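Local coordinates for protein transcription termination factor FttA (Methanosarcina mazei, PDB 2XR1) that probably terminates transcription across the archaeal genome through zinc-dependent cleavage of nascent RNA at the RNA polymerase exit channel followed by 5'-3' degradation, at residues B[539-542]-B[543-546]; B[546-550]-B[551-555]. All coordinates share one frame; numbering follows the deposited sequence.

Contact 1 of 2, residues B[539-542]-B[543-546]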
loop_
_atom_site.group_PDB
_atom_site.type_symbol
_atom_site.label_atom_id
_atom_site.label_comp_id
_atom_site.label_asym_id
_atom_site.label_seq_id
_atom_site.Cartn_x
_atom_site.Cartn_y
_atom_site.Cartn_z
ATOM N N TYR B 539 1.261 -9.831 30.909
ATOM C CA TYR B 539 1.341 -8.397 30.594
ATOM C C TYR B 539 -0.047 -7.764 30.458
ATOM O O TYR B 539 -1.026 -8.425 30.103
ATOM C CB TYR B 539 2.148 -8.125 29.306
ATOM C CG TYR B 539 1.344 -8.335 28.046
ATOM C CD1 TYR B 539 1.076 -9.601 27.581
ATOM C CD2 TYR B 539 0.839 -7.265 27.346
ATOM C CE1 TYR B 539 0.312 -9.817 26.451
ATOM C CE2 TYR B 539 0.082 -7.445 26.174
ATOM C CZ TYR B 539 -0.194 -8.728 25.739
ATOM O OH TYR B 539 -0.945 -8.928 24.586
ATOM N N GLN B 540 -0.089 -6.468 30.755
ATOM C CA GLN B 540 -1.260 -5.616 30.584
ATOM C C GLN B 540 -0.843 -4.531 29.606
ATOM O O GLN B 540 0.144 -3.867 29.824
ATOM C CB GLN B 540 -1.631 -4.968 31.905
ATOM C CG GLN B 540 -1.687 -5.910 33.100
ATOM C CD GLN B 540 -2.916 -6.754 33.097
ATOM O OE1 GLN B 540 -4.026 -6.257 32.938
ATOM N NE2 GLN B 540 -2.729 -8.061 33.231
ATOM N N ALA B 541 -1.591 -4.368 28.517
ATOM C CA ALA B 541 -1.199 -3.472 27.445
ATOM C C ALA B 541 -1.422 -2.010 27.823
ATOM O O ALA B 541 -2.222 -1.722 28.700
ATOM C CB ALA B 541 -1.977 -3.797 26.210
ATOM N N ASP B 542 -0.704 -1.112 27.151
ATOM C CA ASP B 542 -0.961 0.310 27.205
ATOM C C ASP B 542 -2.449 0.627 27.134
ATOM O O ASP B 542 -3.167 0.062 26.309
ATOM C CB ASP B 542 -0.319 1.002 25.998
ATOM C CG ASP B 542 1.215 1.087 26.079
ATOM O OD1 ASP B 542 1.812 0.766 27.145
ATOM O OD2 ASP B 542 1.821 1.487 25.047
ATOM N N GLY B 543 -2.905 1.551 27.978
ATOM C CA GLY B 543 -4.266 2.072 27.905
ATOM C C GLY B 543 -5.293 1.238 28.635
ATOM O O GLY B 543 -6.451 1.609 28.714
ATOM N N THR B 544 -4.894 0.100 29.171
ATOM C CA THR B 544 -5.845 -0.739 29.875
ATOM C C THR B 544 -5.947 -0.358 31.339
ATOM O O THR B 544 -5.015 0.173 31.926
ATOM C CB THR B 544 -5.516 -2.269 29.759
ATOM O OG1 THR B 544 -4.201 -2.560 30.230
ATOM C CG2 THR B 544 -5.644 -2.728 28.327
ATOM N N ILE B 545 -7.101 -0.659 31.927
ATOM C CA ILE B 545 -7.314 -0.456 33.346
ATOM C C ILE B 545 -6.256 -1.253 34.082
ATOM O O ILE B 545 -5.577 -0.717 34.933
ATOM C CB ILE B 545 -8.748 -0.872 33.773
ATOM C CG1 ILE B 545 -9.771 0.131 33.239
ATOM C CG2 ILE B 545 -8.850 -1.015 35.276
ATOM C CD1 ILE B 545 -9.494 1.563 33.630
ATOM N N GLY B 546 -6.090 -2.519 33.728
ATOM C CA GLY B 546 -5.104 -3.355 34.404
ATOM C C GLY B 546 -3.709 -2.753 34.393
ATOM O O GLY B 546 -2.990 -2.763 35.393
#
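Thr544 and Ala541 close a type II beta turn that runs straight into the N-cap of helix 545-550, a worked example of one threonine both finishing a turn and starting a helix. The segment belongs to the beta-CASP region and leads out of strand 533-536 of its parallel sheet.

Two hydrogen bonds share one acceptor. Ala541 O receives Thr544 N at 3.3 Å, the bond that defines the turn, and Thr544 OG1 at 2.6 Å. The hydroxyl approaches in the carbonyl plane, with a C=O...O angle of 146°, whereas the amide comes in tilted 32° from that plane. OG1 sits between the backbone N and the carbonyl carbon (chi1 57°), and from there it also caps Arg547 N, so the same oxygen serves the turn and the first turn of the helix. At the turn itself, Gly543 supplies the positive phi that a type II turn uses at its third position.

The remaining contacts are packing. Gln540 lays its bent chain against the start of the helix, its CB 3.9 Å from Thr544 OG1. Its amide nitrogen bonds to Gly538 O, which helps set the carboxamide with its oxygen toward the glycine backbone. Ala541 CB and Thr544 CG2 meet at 4.4 Å; the alanine side chain is about 8 Å from that of His607, a zinc ligand, which places the turn near the metal site without touching it through this side chain. Where the carboxamide reaches the helix, Gln540 OE1 stands 3.4 Å from Gly546 CA, against a residue with no side chain.

Contact 2 of 2, residues B[546-550]-B[551-555]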
loop_
_atom_site.group_PDB
_atom_site.type_symbol
_atom_site.label_atom_id
_atom_site.label_comp_id
_atom_site.label_asym_id
_atom_site.label_seq_id
_atom_site.Cartn_x
_atom_site.Cartn_y
_atom_site.Cartn_z
ATOM N N GLY B 546 -6.090 -2.519 33.728
ATOM C CA GLY B 546 -5.104 -3.355 34.404
ATOM C C GLY B 546 -3.709 -2.753 34.393
ATOM O O GLY B 546 -2.990 -2.763 35.393
ATOM N N ARG B 547 -3.320 -2.207 33.261
ATOM C CA ARG B 547 -2.030 -1.581 33.168
ATOM C C ARG B 547 -1.922 -0.395 34.126
ATOM O O ARG B 547 -0.909 -0.226 34.803
ATOM C CB ARG B 547 -1.788 -1.105 31.740
ATOM C CG ARG B 547 -0.471 -0.341 31.541
ATOM C CD ARG B 547 0.700 -1.146 32.030
ATOM N NE ARG B 547 1.875 -0.751 31.289
ATOM C CZ ARG B 547 3.117 -0.773 31.762
ATOM N NH1 ARG B 547 3.366 -1.207 33.005
ATOM N NH2 ARG B 547 4.123 -0.346 30.979
ATOM N N ARG B 548 -2.961 0.423 34.150
ATOM C CA ARG B 548 -3.016 1.563 35.025
ATOM C C ARG B 548 -2.877 1.146 36.507
ATOM O O ARG B 548 -2.078 1.730 37.245
ATOM C CB ARG B 548 -4.287 2.374 34.716
ATOM C CG ARG B 548 -4.776 3.277 35.796
ATOM C CD ARG B 548 -4.931 4.673 35.301
ATOM N NE ARG B 548 -6.073 4.882 34.410
ATOM C CZ ARG B 548 -6.513 6.091 34.037
ATOM N NH1 ARG B 548 -5.905 7.202 34.475
ATOM N NH2 ARG B 548 -7.568 6.197 33.225
ATOM N N ILE B 549 -3.590 0.124 36.941
ATOM C CA ILE B 549 -3.408 -0.360 38.308
ATOM C C ILE B 549 -1.965 -0.792 38.580
ATOM O O ILE B 549 -1.347 -0.379 39.562
ATOM C CB ILE B 549 -4.300 -1.531 38.620
ATOM C CG1 ILE B 549 -5.756 -1.079 38.629
ATOM C CG2 ILE B 549 -3.916 -2.107 39.951
ATOM C CD1 ILE B 549 -6.762 -2.201 38.730
ATOM N N GLN B 550 -1.434 -1.617 37.692
ATOM C CA GLN B 550 -0.081 -2.161 37.819
ATOM C C GLN B 550 0.983 -1.091 37.900
ATOM O O GLN B 550 2.056 -1.357 38.417
ATOM C CB GLN B 550 0.186 -3.081 36.635
ATOM C CG GLN B 550 1.646 -3.497 36.387
ATOM C CD GLN B 550 1.732 -4.639 35.381
ATOM O OE1 GLN B 550 1.285 -5.758 35.654
ATOM N NE2 GLN B 550 2.241 -4.348 34.201
ATOM N N LYS B 551 0.692 0.106 37.389
ATOM C CA LYS B 551 1.583 1.260 37.541
ATOM C C LYS B 551 1.437 1.971 38.902
ATOM O O LYS B 551 2.075 3.003 39.148
ATOM C CB LYS B 551 1.336 2.288 36.425
ATOM C CG LYS B 551 1.822 1.889 35.055
ATOM C CD LYS B 551 1.794 3.103 34.085
ATOM C CE LYS B 551 1.157 2.722 32.723
ATOM N NZ LYS B 551 1.241 3.767 31.677
ATOM N N GLY B 552 0.579 1.450 39.772
ATOM C CA GLY B 552 0.412 2.031 41.112
ATOM C C GLY B 552 -0.564 3.196 41.184
ATOM O O GLY B 552 -0.538 3.965 42.144
ATOM N N TRP B 553 -1.425 3.339 40.175
ATOM C CA TRP B 553 -2.605 4.187 40.310
ATOM C C TRP B 553 -3.559 3.500 41.306
ATOM O O TRP B 553 -3.786 2.275 41.218
ATOM C CB TRP B 553 -3.287 4.410 38.959
ATOM C CG TRP B 553 -3.028 5.737 38.391
ATOM C CD1 TRP B 553 -3.686 6.895 38.701
ATOM C CD2 TRP B 553 -2.035 6.088 37.423
ATOM N NE1 TRP B 553 -3.159 7.944 37.993
ATOM C CE2 TRP B 553 -2.150 7.478 37.195
ATOM C CE3 TRP B 553 -1.060 5.370 36.729
ATOM C CZ2 TRP B 553 -1.334 8.161 36.298
ATOM C CZ3 TRP B 553 -0.248 6.056 35.833
ATOM C CH2 TRP B 553 -0.387 7.443 35.634
ATOM N N LYS B 554 -4.062 4.265 42.273
ATOM C CA LYS B 554 -4.988 3.749 43.296
ATOM C C LYS B 554 -6.425 4.272 43.084
ATOM O O LYS B 554 -7.348 3.846 43.774
ATOM C CB LYS B 554 -4.515 4.119 44.728
ATOM C CG LYS B 554 -2.970 4.201 44.993
ATOM C CD LYS B 554 -2.167 2.909 44.594
ATOM C CE LYS B 554 -2.120 1.825 45.681
ATOM N NZ LYS B 554 -3.376 1.024 45.753
ATOM N N GLU B 555 -6.593 5.209 42.151
ATOM C CA GLU B 555 -7.897 5.744 41.782
ATOM C C GLU B 555 -8.242 5.162 40.411
ATOM O O GLU B 555 -7.540 5.425 39.424
ATOM C CB GLU B 555 -7.831 7.274 41.734
ATOM C CG GLU B 555 -9.193 7.983 41.736
ATOM C CD GLU B 555 -9.734 8.329 43.136
ATOM O OE1 GLU B 555 -8.924 8.633 44.046
ATOM O OE2 GLU B 555 -10.982 8.319 43.314
HETATM O O HOH W 1 2.072 1.540 29.706
#
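Trp553 and Arg548 meet over a ring face: Arg548 CD lies 4.0 Å from the centroid of the Trp553 five-membered ring, a CH-pi contact offset toward the rim, while Lys551 CD sits at the edge of the indole, in its plane. The guanidinium does not stack, its plane being turned 79° from the ring, and with Arg548 CZ 5.4 Å from the same centroid any cation-pi attraction is weak at most. The other flat group is the guanidinium of Arg547. Its CG, anti to the backbone N (chi1 176°), lies 3.7 Å from Lys551 CE, and the bend at chi2 carries the guanidinium on so that the same CE lies over one of its faces.

The backbone ends helix 545-550 in a Schellman motif. Gly552 leaves helical geometry with a positive phi of 85°, and its N bonds to Ile549 O at 2.7 Å. A second, weak bond runs from Trp553 N to Arg548 O at 3.4 Å. Lys551 N reaches Arg547 O at 3.1 Å and, more weakly, Arg548 O. Ile549 packs on Leu534 and Phe536 of strand 533-536.

Two cations come close at this surface end, with Arg547 NE and Lys551 NZ 4.6 Å apart. A water accepts from both, weakly from Arg547 NE, and probably eases their repulsion. An arginine methylene lies over the indole and a lysine methylene over the Arg547 guanidinium, so both contacts are made by aliphatic carbon rather than by ion pairing, and the helix end is closed by backbone bonds from Gly552 and, weakly, Trp553.

In the fold
Leaving strand 533-536 of the parallel beta-CASP sheet, the chain enters contact 1, where residues 541-544 form a beta turn and helix 545-550 begins. Contact 2 takes over at Gly546, the residue both share, ends the same helix and carries the chain on through residues 551-555. The two are therefore consecutive, neither nesting nor crossing, with centres about 9 Å apart, one at each end of a short helix. They touch along its side, where Arg547 and Gln550 lie beside Gln540. Contact 1, at the start of the helix, lies near the zinc site and beside the loop containing Met513; contact 2 lies farther out, at the surface.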